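Local coordinates for protein NAD nucleotidase (Haemophilus influenzae, PDB 3ZTV) that degrades NAD to adenosine and nicotinamide riboside in the periplasm, acting as a zinc-dependent pyrophosphatase and 5'-nucleotidase, at residues K139-P142 against Y143-F146; L158-V161 against N162-N166; K208-E211 against I212-V216; K277-P280 against E281-S285. One frame throughout, in Å; residues are numbered along the deposited sequence.

Interaction 1: K139-P142 against Y143-F146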
ATOM      1  N   LYS A 139      -0.618 -22.453  -8.859  1.00 10.80           N
ATOM      2  CA  LYS A 139      -1.591 -22.644  -9.932  1.00  9.72           C
ATOM      3  C   LYS A 139      -1.536 -21.522 -10.976  1.00  7.91           C
ATOM      4  O   LYS A 139      -2.165 -21.611 -12.027  1.00  9.28           O
ATOM      5  CB  LYS A 139      -3.001 -22.767  -9.360  1.00 11.30           C
ATOM      6  CG  LYS A 139      -3.235 -24.010  -8.498  1.00 11.14           C
ATOM      7  CD  LYS A 139      -2.988 -25.300  -9.273  1.00 13.11           C
ATOM      8  CE  LYS A 139      -3.324 -26.530  -8.428  1.00 16.31           C
ATOM      9  NZ  LYS A 139      -2.975 -27.787  -9.141  1.00 21.17           N
ATOM     10  N   TRP A 140      -0.788 -20.461 -10.681  1.00  7.98           N
ATOM     11  CA  TRP A 140      -0.559 -19.381 -11.633  1.00  7.55           C
ATOM     12  C   TRP A 140       0.756 -18.702 -11.323  1.00  7.48           C
ATOM     13  O   TRP A 140       1.364 -18.960 -10.274  1.00  7.97           O
ATOM     14  CB  TRP A 140      -1.699 -18.374 -11.610  1.00  7.42           C
ATOM     15  CG  TRP A 140      -1.942 -17.683 -10.295  1.00  5.60           C
ATOM     16  CD1 TRP A 140      -1.263 -16.596  -9.771  1.00  6.34           C
ATOM     17  CD2 TRP A 140      -2.970 -18.003  -9.351  1.00  5.47           C
ATOM     18  NE1 TRP A 140      -1.821 -16.228  -8.564  1.00  5.73           N
ATOM     19  CE2 TRP A 140      -2.856 -17.091  -8.276  1.00  5.40           C
ATOM     20  CE3 TRP A 140      -3.973 -18.987  -9.301  1.00  6.69           C
ATOM     21  CZ2 TRP A 140      -3.731 -17.115  -7.194  1.00  6.46           C
ATOM     22  CZ3 TRP A 140      -4.823 -19.010  -8.217  1.00  7.66           C
ATOM     23  CH2 TRP A 140      -4.697 -18.094  -7.177  1.00  7.07           C
ATOM     24  N   LYS A 141       1.196 -17.838 -12.235  1.00  6.51           N
ATOM     25  CA  LYS A 141       2.449 -17.088 -12.103  1.00  6.99           C
ATOM     26  C   LYS A 141       2.162 -15.592 -12.128  1.00  6.88           C
ATOM     27  O   LYS A 141       1.120 -15.175 -12.639  1.00  6.25           O
ATOM     28  CB  LYS A 141       3.411 -17.462 -13.231  1.00 11.36           C
ATOM     29  CG  LYS A 141       3.880 -18.902 -13.155  1.00 14.15           C
ATOM     30  CD  LYS A 141       4.944 -19.221 -14.186  1.00 22.41           C
ATOM     31  CE  LYS A 141       4.326 -19.463 -15.551  1.00 24.63           C
ATOM     32  NZ  LYS A 141       5.350 -19.800 -16.587  1.00 27.17           N
ATOM     33  N   PRO A 142       3.073 -14.771 -11.582  1.00  5.89           N
ATOM     34  CA  PRO A 142       2.832 -13.320 -11.619  1.00  5.75           C
ATOM     35  C   PRO A 142       3.004 -12.695 -13.010  1.00  6.84           C
ATOM     36  O   PRO A 142       2.346 -11.696 -13.314  1.00  7.05           O
ATOM     37  CB  PRO A 142       3.879 -12.766 -10.636  1.00  5.56           C
ATOM     38  CG  PRO A 142       4.974 -13.806 -10.642  1.00  7.09           C
ATOM     39  CD  PRO A 142       4.244 -15.122 -10.752  1.00  6.25           C
ATOM     40  N   TYR A 143       3.868 -13.263 -13.840  1.00  5.76           N
ATOM     41  CA  TYR A 143       4.132 -12.712 -15.172  1.00  6.37           C
ATOM     42  C   TYR A 143       4.667 -13.812 -16.072  1.00  7.41           C
ATOM     43  O   TYR A 143       4.977 -14.913 -15.612  1.00  6.24           O
ATOM     44  CB  TYR A 143       5.137 -11.547 -15.119  1.00  6.72           C
ATOM     45  CG  TYR A 143       6.568 -11.982 -14.851  1.00  7.19           C
ATOM     46  CD1 TYR A 143       7.001 -12.292 -13.555  1.00  8.30           C
ATOM     47  CD2 TYR A 143       7.488 -12.112 -15.888  1.00 10.07           C
ATOM     48  CE1 TYR A 143       8.308 -12.694 -13.306  1.00  8.63           C
ATOM     49  CE2 TYR A 143       8.797 -12.530 -15.645  1.00 11.98           C
ATOM     50  CZ  TYR A 143       9.198 -12.812 -14.349  1.00 10.95           C
ATOM     51  OH  TYR A 143      10.494 -13.223 -14.087  1.00 15.06           O
ATOM     52  N   ASP A 144       4.752 -13.512 -17.365  1.00  7.24           N
ATOM     53  CA  ASP A 144       5.457 -14.366 -18.316  1.00  7.51           C
ATOM     54  C   ASP A 144       6.212 -13.474 -19.305  1.00  8.90           C
ATOM     55  O   ASP A 144       5.866 -12.302 -19.494  1.00 10.52           O
ATOM     56  CB  ASP A 144       4.502 -15.327 -19.049  1.00  7.62           C
ATOM     57  CG  ASP A 144       5.240 -16.462 -19.748  1.00 11.49           C
ATOM     58  OD1 ASP A 144       6.255 -16.936 -19.201  1.00 13.85           O
ATOM     59  OD2 ASP A 144       4.813 -16.891 -20.843  1.00 11.93           O
ATOM     60  N   ILE A 145       7.271 -14.017 -19.903  1.00  9.58           N
ATOM     61  CA  ILE A 145       8.017 -13.321 -20.946  1.00 10.21           C
ATOM     62  C   ILE A 145       7.978 -14.145 -22.218  1.00 12.34           C
ATOM     63  O   ILE A 145       8.282 -15.339 -22.195  1.00 14.49           O
ATOM     64  CB  ILE A 145       9.494 -13.119 -20.542  1.00 11.07           C
ATOM     65  CG1 ILE A 145       9.600 -12.148 -19.364  1.00 11.87           C
ATOM     66  CG2 ILE A 145      10.310 -12.603 -21.725  1.00 13.18           C
ATOM     67  CD1 ILE A 145      10.959 -12.190 -18.648  1.00 13.94           C
ATOM     68  N   PHE A 146       7.580 -13.528 -23.323  1.00 13.53           N
ATOM     69  CA  PHE A 146       7.623 -14.217 -24.605  1.00 12.43           C
ATOM     70  C   PHE A 146       8.485 -13.429 -25.584  1.00 14.43           C
ATOM     71  O   PHE A 146       8.776 -12.254 -25.360  1.00 15.07           O
ATOM     72  CB  PHE A 146       6.214 -14.482 -25.156  1.00 14.61           C
ATOM     73  CG  PHE A 146       5.394 -13.241 -25.372  1.00 13.85           C
ATOM     74  CD1 PHE A 146       4.629 -12.708 -24.351  1.00 12.21           C
ATOM     75  CD2 PHE A 146       5.378 -12.614 -26.610  1.00 15.74           C
ATOM     76  CE1 PHE A 146       3.872 -11.562 -24.551  1.00 14.02           C
ATOM     77  CE2 PHE A 146       4.620 -11.477 -26.816  1.00 14.30           C
ATOM     78  CZ  PHE A 146       3.869 -10.953 -25.785  1.00 12.65           C
TER
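Side-chain torsions bring Lys141 and Asp144 within reach of each other across the start of the strand. Lys141 sets CG beside its backbone N (chi1 -66°), and a bend at chi3 (-80°) turns the amine toward the strand; Asp144 has CG anti to its own N (chi1 -164°). The two chains meet at a slant, and the ammonium NZ of Lys141 stands 4.0 Å from OD1 of Asp144. At that separation the pair is a long salt bridge, an electrostatic attraction without the close approach of a hydrogen-bonded ion pair. The other carboxylate oxygen of Asp144, OD2, is hydrogen-bonded to the hydroxyl of Tyr97, which is the stronger hold on this group. Lys141 also passes its CB 3.8 Å from the carbonyl O of Tyr143.

The second contact is apolar. Pro142 lays CG 3.9 Å from CD1 of Tyr143, meeting the ring obliquely. Farther along, CG1 of Ile145 lies at the edge of the same ring, in its plane.

This is the junction where a loop becomes strand 143-148, the outermost strand within this chain of a six-stranded sheet. Backbone bonds join Pro142 to Gly157 and Asp144 to Ile155, so the neighbouring strand 151-159 already holds the chain at the proline. Met186 of helix 179-191 packs on both Pro142 and Tyr143, and Gln192 of the second subunit donates its NE2 to Tyr143 O, placing this strand entrance at the dimer contact, beside helix 179-191 of its own chain.

Interaction 2: L158-V161 against N162-N166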
ATOM      1  N   LEU A 158      -3.003  -8.964 -13.135  1.00  4.11           N
ATOM      2  CA  LEU A 158      -3.403  -8.149 -11.986  1.00  4.19           C
ATOM      3  C   LEU A 158      -4.900  -8.273 -11.715  1.00  4.03           C
ATOM      4  O   LEU A 158      -5.698  -8.294 -12.660  1.00  4.58           O
ATOM      5  CB  LEU A 158      -3.049  -6.670 -12.232  1.00  5.17           C
ATOM      6  CG  LEU A 158      -2.828  -5.764 -11.012  1.00  4.59           C
ATOM      7  CD1 LEU A 158      -1.513  -6.083 -10.313  1.00  6.62           C
ATOM      8  CD2 LEU A 158      -2.848  -4.290 -11.436  1.00  5.60           C
ATOM      9  N   ASP A 159      -5.279  -8.301 -10.438  1.00  5.10           N
ATOM     10  CA  ASP A 159      -6.689  -8.378 -10.041  1.00  5.01           C
ATOM     11  C   ASP A 159      -7.108  -7.174  -9.220  1.00  4.54           C
ATOM     12  O   ASP A 159      -6.280  -6.493  -8.604  1.00  5.27           O
ATOM     13  CB  ASP A 159      -6.917  -9.641  -9.203  1.00  5.70           C
ATOM     14  CG  ASP A 159      -8.337 -10.218  -9.324  1.00  5.86           C
ATOM     15  OD1 ASP A 159      -9.273  -9.562  -9.842  1.00  5.39           O
ATOM     16  OD2 ASP A 159      -8.517 -11.379  -8.863  1.00  6.84           O
ATOM     17  N   THR A 160      -8.402  -6.893  -9.237  1.00  5.71           N
ATOM     18  CA  THR A 160      -8.984  -5.933  -8.322  1.00  5.98           C
ATOM     19  C   THR A 160      -8.925  -6.482  -6.888  1.00  6.68           C
ATOM     20  O   THR A 160      -9.177  -7.674  -6.654  1.00  6.96           O
ATOM     21  CB  THR A 160     -10.414  -5.571  -8.754  1.00  5.71           C
ATOM     22  OG1 THR A 160     -10.891  -4.484  -7.948  1.00  7.67           O
ATOM     23  CG2 THR A 160     -11.383  -6.779  -8.693  1.00  6.42           C
ATOM     24  N   VAL A 161      -8.558  -5.635  -5.929  1.00  5.72           N
ATOM     25  CA  VAL A 161      -8.298  -6.083  -4.557  1.00  6.73           C
ATOM     26  C   VAL A 161      -9.526  -6.007  -3.645  1.00  7.14           C
ATOM     27  O   VAL A 161     -10.081  -7.046  -3.263  1.00  6.94           O
ATOM     28  CB  VAL A 161      -7.086  -5.351  -3.929  1.00  6.37           C
ATOM     29  CG1 VAL A 161      -6.947  -5.727  -2.464  1.00  8.27           C
ATOM     30  CG2 VAL A 161      -5.810  -5.698  -4.699  1.00  7.19           C
ATOM     31  N   ASN A 162      -9.944  -4.799  -3.279  1.00  7.99           N
ATOM     32  CA  ASN A 162     -11.037  -4.634  -2.320  1.00  8.04           C
ATOM     33  C   ASN A 162     -12.316  -5.361  -2.748  1.00  7.92           C
ATOM     34  O   ASN A 162     -12.967  -6.029  -1.949  1.00  8.33           O
ATOM     35  CB  ASN A 162     -11.344  -3.150  -2.077  1.00 10.92           C
ATOM     36  CG  ASN A 162     -10.219  -2.421  -1.364  1.00 12.24           C
ATOM     37  OD1 ASN A 162      -9.375  -3.029  -0.710  1.00 12.92           O
ATOM     38  ND2 ASN A 162     -10.222  -1.099  -1.476  1.00 15.43           N
ATOM     39  N   LYS A 163     -12.677  -5.237  -4.018  1.00  7.76           N
ATOM     40  CA  LYS A 163     -13.891  -5.869  -4.522  1.00  7.66           C
ATOM     41  C   LYS A 163     -13.851  -7.397  -4.349  1.00  6.91           C
ATOM     42  O   LYS A 163     -14.856  -8.026  -3.991  1.00  7.56           O
ATOM     43  CB  LYS A 163     -14.114  -5.494  -5.991  1.00  8.19           C
ATOM     44  CG  LYS A 163     -15.373  -6.100  -6.586  1.00  8.56           C
ATOM     45  CD  LYS A 163     -15.591  -5.642  -8.019  1.00  7.50           C
ATOM     46  CE  LYS A 163     -15.964  -4.165  -8.099  1.00  7.64           C
ATOM     47  NZ  LYS A 163     -16.421  -3.802  -9.478  1.00  8.33           N
ATOM     48  N   THR A 164     -12.691  -7.998  -4.595  1.00  5.98           N
ATOM     49  CA  THR A 164     -12.534  -9.444  -4.458  1.00  5.65           C
ATOM     50  C   THR A 164     -12.574  -9.863  -2.990  1.00  7.65           C
ATOM     51  O   THR A 164     -13.319 -10.775  -2.610  1.00  7.29           O
ATOM     52  CB  THR A 164     -11.233  -9.944  -5.128  1.00  6.43           C
ATOM     53  OG1 THR A 164     -11.228  -9.533  -6.498  1.00  5.64           O
ATOM     54  CG2 THR A 164     -11.137 -11.471  -5.064  1.00  6.67           C
ATOM     55  N   VAL A 165     -11.782  -9.190  -2.166  1.00  7.29           N
ATOM     56  CA  VAL A 165     -11.704  -9.513  -0.745  1.00  7.93           C
ATOM     57  C   VAL A 165     -13.058  -9.327  -0.058  1.00  9.48           C
ATOM     58  O   VAL A 165     -13.479 -10.175   0.741  1.00 10.33           O
ATOM     59  CB  VAL A 165     -10.616  -8.659  -0.052  1.00  7.58           C
ATOM     60  CG1 VAL A 165     -10.702  -8.772   1.477  1.00 11.19           C
ATOM     61  CG2 VAL A 165      -9.244  -9.073  -0.543  1.00  9.55           C
ATOM     62  N   ASN A 166     -13.743  -8.241  -0.387  1.00 10.04           N
ATOM     63  CA  ASN A 166     -14.980  -7.873   0.298  1.00 11.25           C
ATOM     64  C   ASN A 166     -16.212  -8.569  -0.274  1.00 11.88           C
ATOM     65  O   ASN A 166     -17.061  -9.060   0.476  1.00 13.72           O
ATOM     66  CB  ASN A 166     -15.185  -6.349   0.265  1.00 11.96           C
ATOM     67  CG  ASN A 166     -14.147  -5.594   1.089  1.00 12.94           C
ATOM     68  OD1 ASN A 166     -13.590  -6.127   2.051  1.00 14.76           O
ATOM     69  ND2 ASN A 166     -13.882  -4.348   0.708  1.00 13.82           N
TER
HETATM   70  O   HOH W   1     -11.461  -3.191  -5.640  1.00 10.28           O
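Asn162, the first helical residue, has OD1 4.0 Å from CG1 of Val161, the two side chains meeting at a slant. Lys163 follows with CB 3.9 Å from OG1 of Thr160. A water ties the same two residues together, accepting from Lys163 N at 2.9 Å and hydrogen-bonded to Thr160 OG1 at 2.7 Å, so a first-turn N-H is satisfied through solvent. The amine of Lys163 leads away to a salt bridge with Asp226, a zinc ligand, which puts this lysine in the second shell of the metal site.

Thr164 turns its hydroxyl back to the loop. With OG1 beside its own backbone N (chi1 -56°), it donates to Thr160 O over 2.8 Å, the donor tilted 35° from the carbonyl plane; CG2 of Thr160 lies 3.5 Å from the same hydroxyl, Thr164 OG1. Val165 closes the first helical turn: its N gives a nearly straight bond to Val161 O (2.9 Å, 177° at the hydrogen), while CG2 rests 3.5 Å from that carbonyl oxygen.

The segment thus carries the chain from strand 151-159, an inner strand of the six-stranded sheet, into helix 162-167. Phe176 of strand 174-176 packs on Val161, Thr164 and Val165, helix 179-191 supplies Glu179 to Val161 N, and strand 198-203 brings His203 against Asp159.

Interaction 3: K208-E211 against I212-V216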
ATOM      1  N   LYS A 208      -9.226   2.150 -12.131  1.00  5.90           N
ATOM      2  CA  LYS A 208      -7.920   1.879 -11.541  1.00  5.61           C
ATOM      3  C   LYS A 208      -6.849   1.737 -12.622  1.00  5.20           C
ATOM      4  O   LYS A 208      -5.726   2.206 -12.444  1.00  5.68           O
ATOM      5  CB  LYS A 208      -7.977   0.638 -10.641  1.00  5.74           C
ATOM      6  CG  LYS A 208      -6.631   0.242 -10.044  1.00  6.93           C
ATOM      7  CD  LYS A 208      -6.060   1.282  -9.077  1.00  7.77           C
ATOM      8  CE  LYS A 208      -6.957   1.492  -7.882  1.00  9.57           C
ATOM      9  NZ  LYS A 208      -6.301   2.375  -6.872  1.00 12.30           N
ATOM     10  N   ASN A 209      -7.186   1.122 -13.750  1.00  5.36           N
ATOM     11  CA  ASN A 209      -6.228   0.987 -14.849  1.00  4.56           C
ATOM     12  C   ASN A 209      -5.844   2.339 -15.480  1.00  5.19           C
ATOM     13  O   ASN A 209      -4.693   2.530 -15.897  1.00  5.86           O
ATOM     14  CB  ASN A 209      -6.730   0.011 -15.922  1.00  5.29           C
ATOM     15  CG  ASN A 209      -6.684  -1.431 -15.463  1.00  4.54           C
ATOM     16  OD1 ASN A 209      -6.029  -1.754 -14.460  1.00  5.10           O
ATOM     17  ND2 ASN A 209      -7.348  -2.307 -16.212  1.00  5.84           N
ATOM     18  N   ILE A 210      -6.802   3.264 -15.560  1.00  5.44           N
ATOM     19  CA  ILE A 210      -6.518   4.630 -16.006  1.00  5.11           C
ATOM     20  C   ILE A 210      -5.589   5.334 -15.008  1.00  6.42           C
ATOM     21  O   ILE A 210      -4.665   6.057 -15.407  1.00  7.22           O
ATOM     22  CB  ILE A 210      -7.841   5.397 -16.227  1.00  5.46           C
ATOM     23  CG1 ILE A 210      -8.541   4.839 -17.468  1.00  7.72           C
ATOM     24  CG2 ILE A 210      -7.583   6.894 -16.383  1.00  8.83           C
ATOM     25  CD1 ILE A 210     -10.005   5.250 -17.606  1.00  9.28           C
ATOM     26  N   GLU A 211      -5.817   5.126 -13.716  1.00  7.15           N
ATOM     27  CA  GLU A 211      -4.909   5.647 -12.704  1.00  6.88           C
ATOM     28  C   GLU A 211      -3.494   5.069 -12.861  1.00  5.62           C
ATOM     29  O   GLU A 211      -2.499   5.805 -12.789  1.00  7.13           O
ATOM     30  CB  GLU A 211      -5.455   5.363 -11.300  1.00  9.05           C
ATOM     31  CG  GLU A 211      -4.731   6.083 -10.177  1.00 12.19           C
ATOM     32  CD  GLU A 211      -5.273   5.739  -8.800  1.00 14.08           C
ATOM     33  OE1 GLU A 211      -6.057   4.773  -8.680  1.00 14.10           O
ATOM     34  OE2 GLU A 211      -4.904   6.435  -7.832  1.00 20.47           O
ATOM     35  N   ILE A 212      -3.391   3.759 -13.065  1.00  6.16           N
ATOM     36  CA  ILE A 212      -2.098   3.131 -13.280  1.00  5.63           C
ATOM     37  C   ILE A 212      -1.378   3.745 -14.488  1.00  5.04           C
ATOM     38  O   ILE A 212      -0.173   4.059 -14.420  1.00  6.41           O
ATOM     39  CB  ILE A 212      -2.247   1.595 -13.430  1.00  5.26           C
ATOM     40  CG1 ILE A 212      -2.669   0.965 -12.097  1.00  5.63           C
ATOM     41  CG2 ILE A 212      -0.968   0.965 -13.944  1.00  6.05           C
ATOM     42  CD1 ILE A 212      -3.057  -0.516 -12.189  1.00  7.03           C
ATOM     43  N   ALA A 213      -2.115   3.937 -15.583  1.00  5.07           N
ATOM     44  CA  ALA A 213      -1.529   4.518 -16.792  1.00  5.25           C
ATOM     45  C   ALA A 213      -0.886   5.874 -16.514  1.00  6.25           C
ATOM     46  O   ALA A 213       0.159   6.199 -17.076  1.00  7.85           O
ATOM     47  CB  ALA A 213      -2.576   4.645 -17.882  1.00  6.56           C
ATOM     48  N   GLN A 214      -1.494   6.652 -15.620  1.00  5.37           N
ATOM     49  CA  GLN A 214      -1.027   8.016 -15.357  1.00  6.89           C
ATOM     50  C   GLN A 214      -0.019   8.117 -14.221  1.00  7.15           C
ATOM     51  O   GLN A 214       0.683   9.128 -14.105  1.00  8.22           O
ATOM     52  CB  GLN A 214      -2.216   8.929 -15.081  1.00  8.75           C
ATOM     53  CG  GLN A 214      -3.127   9.095 -16.283  1.00  9.77           C
ATOM     54  CD  GLN A 214      -4.371   9.882 -15.954  1.00 14.34           C
ATOM     55  OE1 GLN A 214      -5.331   9.340 -15.409  1.00 17.84           O
ATOM     56  NE2 GLN A 214      -4.363  11.169 -16.276  1.00 14.73           N
ATOM     57  N   LYS A 215       0.068   7.076 -13.397  1.00  6.52           N
ATOM     58  CA  LYS A 215       0.891   7.120 -12.186  1.00  6.62           C
ATOM     59  C   LYS A 215       2.062   6.154 -12.173  1.00  6.03           C
ATOM     60  O   LYS A 215       2.935   6.250 -11.315  1.00  8.10           O
ATOM     61  CB  LYS A 215       0.030   6.882 -10.942  1.00  9.59           C
ATOM     62  CG  LYS A 215      -0.958   7.994 -10.657  1.00 11.83           C
ATOM     63  CD  LYS A 215      -1.679   7.800  -9.334  1.00 16.40           C
ATOM     64  CE  LYS A 215      -2.582   8.988  -9.031  1.00 18.72           C
ATOM     65  NZ  LYS A 215      -3.362   8.794  -7.774  1.00 23.46           N
ATOM     66  N   VAL A 216       2.085   5.212 -13.108  1.00  6.78           N
ATOM     67  CA  VAL A 216       3.073   4.142 -13.112  1.00  5.77           C
ATOM     68  C   VAL A 216       3.853   4.172 -14.424  1.00  5.94           C
ATOM     69  O   VAL A 216       3.262   4.335 -15.494  1.00  6.27           O
ATOM     70  CB  VAL A 216       2.379   2.761 -12.934  1.00  6.36           C
ATOM     71  CG1 VAL A 216       3.349   1.613 -13.152  1.00  6.00           C
ATOM     72  CG2 VAL A 216       1.711   2.662 -11.560  1.00  7.54           C
TER
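Glu211 is the hub of a salt-bridge network that spans two turns of helix, with Lys208 before it and Lys215 after it. Lys215 NZ donates to OE2 at 2.8 Å, using the anti lone pair of that oxygen, and Lys208 NZ reaches OE1 at 3.0 Å from the syn side, 31° out of the carboxylate plane. Both oxygens are gripped, which should restrain the carboxylate's rotation. Glu211 sets CG opposite its backbone N (chi1 -169°) and is extended beyond, whereas Lys208 has to fold at chi2 and chi3 to come back to it.

Hydrocarbon contact backs the charges where CD of Lys215 lies 3.6 Å from CG of Glu211, the two chains passing at a slant. Separately, Ile212 runs side by side with Asn209, its CD1 3.9 Å from OD1, and its CG1 lies 3.3 Å from Lys208 O.

Backbone bonds change in character toward the end. Ile212 N to Lys208 O (2.9 Å), Ala213 N to Asn209 O and Gln214 N to Ile210 O (3.2 Å) are regular helical bonds. Gln214 N also bonds weakly to Glu211 O, as does Lys215 N; Ile212 O accepts from both Lys215 N and Val216 N, and Val216 leaves helical angles.

Helix 206-215 is the crossover between parallel strands 198-203 and 221-224 in a beta-alpha-beta unit. Asn209 bonds to Ser202 and Thr224 of those strands, Ile180 of helix 179-191 packs on Lys208, Glu211 and Ile212, and strand 249-252 lays Phe251 against Ala213.

Interaction 4: K277-P280 against E281-S285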
ATOM      1  N   LYS A 277       2.754  -1.191 -32.732  1.00  9.45           N
ATOM      2  CA  LYS A 277       4.156  -1.199 -33.124  1.00 10.31           C
ATOM      3  C   LYS A 277       4.988  -0.628 -31.981  1.00 11.67           C
ATOM      4  O   LYS A 277       4.640   0.398 -31.397  1.00 11.60           O
ATOM      5  CB  LYS A 277       4.386  -0.400 -34.407  1.00 12.19           C
ATOM      6  CG  LYS A 277       5.856  -0.379 -34.830  1.00 14.75           C
ATOM      7  CD  LYS A 277       6.073   0.284 -36.181  1.00 23.10           C
ATOM      8  CE  LYS A 277       7.554   0.271 -36.544  1.00 26.21           C
ATOM      9  NZ  LYS A 277       7.809   0.752 -37.931  1.00 32.26           N
ATOM     10  N   PHE A 278       6.073  -1.313 -31.648  1.00  9.67           N
ATOM     11  CA  PHE A 278       6.997  -0.837 -30.625  1.00 12.05           C
ATOM     12  C   PHE A 278       8.287  -0.357 -31.278  1.00  9.97           C
ATOM     13  O   PHE A 278       8.857  -1.053 -32.119  1.00 11.84           O
ATOM     14  CB  PHE A 278       7.325  -1.955 -29.633  1.00 11.09           C
ATOM     15  CG  PHE A 278       6.157  -2.404 -28.785  1.00 10.23           C
ATOM     16  CD1 PHE A 278       5.861  -1.761 -27.591  1.00 10.51           C
ATOM     17  CD2 PHE A 278       5.385  -3.490 -29.161  1.00 11.37           C
ATOM     18  CE1 PHE A 278       4.805  -2.181 -26.800  1.00 11.35           C
ATOM     19  CE2 PHE A 278       4.321  -3.911 -28.373  1.00 11.22           C
ATOM     20  CZ  PHE A 278       4.037  -3.251 -27.185  1.00 11.70           C
ATOM     21  N   SER A 279       8.743   0.827 -30.883  1.00  9.98           N
ATOM     22  CA  SER A 279      10.051   1.315 -31.305  1.00  9.42           C
ATOM     23  C   SER A 279      11.138   0.465 -30.645  1.00 10.64           C
ATOM     24  O   SER A 279      10.854  -0.295 -29.715  1.00 10.95           O
ATOM     25  CB  SER A 279      10.218   2.775 -30.895  1.00 11.12           C
ATOM     26  OG  SER A 279      10.393   2.875 -29.488  1.00 10.28           O
ATOM     27  N   PRO A 280      12.393   0.579 -31.120  1.00 10.86           N
ATOM     28  CA  PRO A 280      13.458  -0.193 -30.465  1.00 12.05           C
ATOM     29  C   PRO A 280      13.527   0.080 -28.958  1.00 11.26           C
ATOM     30  O   PRO A 280      13.831  -0.832 -28.176  1.00 14.64           O
ATOM     31  CB  PRO A 280      14.725   0.310 -31.163  1.00 12.41           C
ATOM     32  CG  PRO A 280      14.243   0.706 -32.539  1.00 14.17           C
ATOM     33  CD  PRO A 280      12.884   1.318 -32.300  1.00 13.31           C
ATOM     34  N   GLU A 281      13.220   1.312 -28.565  1.00 10.67           N
ATOM     35  CA  GLU A 281      13.247   1.721 -27.162  1.00 12.06           C
ATOM     36  C   GLU A 281      11.981   1.305 -26.399  1.00 11.97           C
ATOM     37  O   GLU A 281      11.851   1.584 -25.207  1.00 11.01           O
ATOM     38  CB  GLU A 281      13.468   3.235 -27.051  1.00 13.79           C
ATOM     39  CG  GLU A 281      14.784   3.739 -27.650  1.00 16.51           C
ATOM     40  CD  GLU A 281      14.753   3.865 -29.170  1.00 17.56           C
ATOM     41  OE1 GLU A 281      13.654   3.974 -29.761  1.00 17.85           O
ATOM     42  OE2 GLU A 281      15.845   3.861 -29.779  1.00 24.86           O
ATOM     43  N   GLY A 282      11.042   0.660 -27.087  1.00 10.44           N
ATOM     44  CA  GLY A 282       9.872   0.109 -26.424  1.00 10.00           C
ATOM     45  C   GLY A 282       8.714   1.084 -26.285  1.00  8.73           C
ATOM     46  O   GLY A 282       7.858   0.907 -25.410  1.00  9.61           O
ATOM     47  N   ILE A 283       8.668   2.104 -27.141  1.00  8.77           N
ATOM     48  CA  ILE A 283       7.540   3.035 -27.156  1.00  8.80           C
ATOM     49  C   ILE A 283       6.448   2.507 -28.096  1.00  9.27           C
ATOM     50  O   ILE A 283       6.732   2.169 -29.246  1.00  9.36           O
ATOM     51  CB  ILE A 283       7.982   4.434 -27.609  1.00  9.13           C
ATOM     52  CG1 ILE A 283       9.075   4.980 -26.679  1.00 11.63           C
ATOM     53  CG2 ILE A 283       6.776   5.369 -27.695  1.00 11.90           C
ATOM     54  CD1 ILE A 283       8.638   5.127 -25.240  1.00 13.64           C
ATOM     55  N   ALA A 284       5.213   2.400 -27.596  1.00  8.79           N
ATOM     56  CA  ALA A 284       4.104   1.841 -28.372  1.00  8.32           C
ATOM     57  C   ALA A 284       3.392   2.893 -29.218  1.00  7.08           C
ATOM     58  O   ALA A 284       3.165   4.011 -28.768  1.00  8.83           O
ATOM     59  CB  ALA A 284       3.104   1.157 -27.434  1.00  9.55           C
ATOM     60  N   SER A 285       3.015   2.490 -30.433  1.00  8.27           N
ATOM     61  CA  SER A 285       2.136   3.271 -31.300  1.00  8.08           C
ATOM     62  C   SER A 285       1.087   2.339 -31.890  1.00  7.45           C
ATOM     63  O   SER A 285       1.322   1.134 -32.030  1.00  8.77           O
ATOM     64  CB  SER A 285       2.927   3.943 -32.419  1.00  9.38           C
ATOM     65  OG  SER A 285       3.682   2.994 -33.131  1.00 13.88           O
TER
HETATM   66  O   HOH W   2      11.332   5.407 -29.121  1.00 15.96           O
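Lys277 and Ser285 exchange two backbone bonds, each 2.8 Å: Lys277 N to Ser285 O, and Ser285 N to Lys277 O. Further along, Ser279 N donates to Ile283 O at 2.9 Å, and the serine hydroxyl returns the grip by accepting from Ile283 N at 3.0 Å. That reach follows from its torsion: OG sits between its own backbone N and carbonyl carbon (chi1 72°). A water bridges the same hydroxyl to OE1 of Glu281, whose chain bends at chi2 to lie alongside Pro280.

These bonds close a beta hairpin, strand 270-278 returning as strand 284-295 through a type I turn from Ser279 to Gly282. In the turn Gly282 N donates to Ser279 O at 2.8 Å from well above the carbonyl plane, 61° out of it. Gly282 takes positive phi, 88°, a backbone region where a CB would press on the carbonyl O of Glu281, which favours glycine.

Packing lies on the face of Phe278 and Ala284, the non-hydrogen-bonded pair: CE1 of the phenylalanine meets CB of Ala284 at 3.8 Å. Gly282 O comes to the ring edge, in its plane. Lys197 and Asp220 of neighbouring loops touch the Phe278 side chain, and Phe260 of strand 258-263 packs on Ala284.

In the fold
All four are local, partly buried contacts, but their settings differ. Interaction 2 is the most central, about 14 Å from the chain centre to its own; interactions 3 and 1 follow at about 23 and 26 Å, and interaction 4 is outermost at about 34 Å. Interactions 1 and 2 lie in series on adjacent strands of one sheet; one has a long charge pair and meets the second subunit, the other borders the zinc site with hydroxyl and water bonds. Interaction 3, on a helix packed on that sheet, touches interaction 2, Leu158 CD2 lying 3.9 Å from Ile212 CD1; its ion pairs are short. Interaction 4 closes a hairpin of the seven-stranded sheet mainly by backbone bonds.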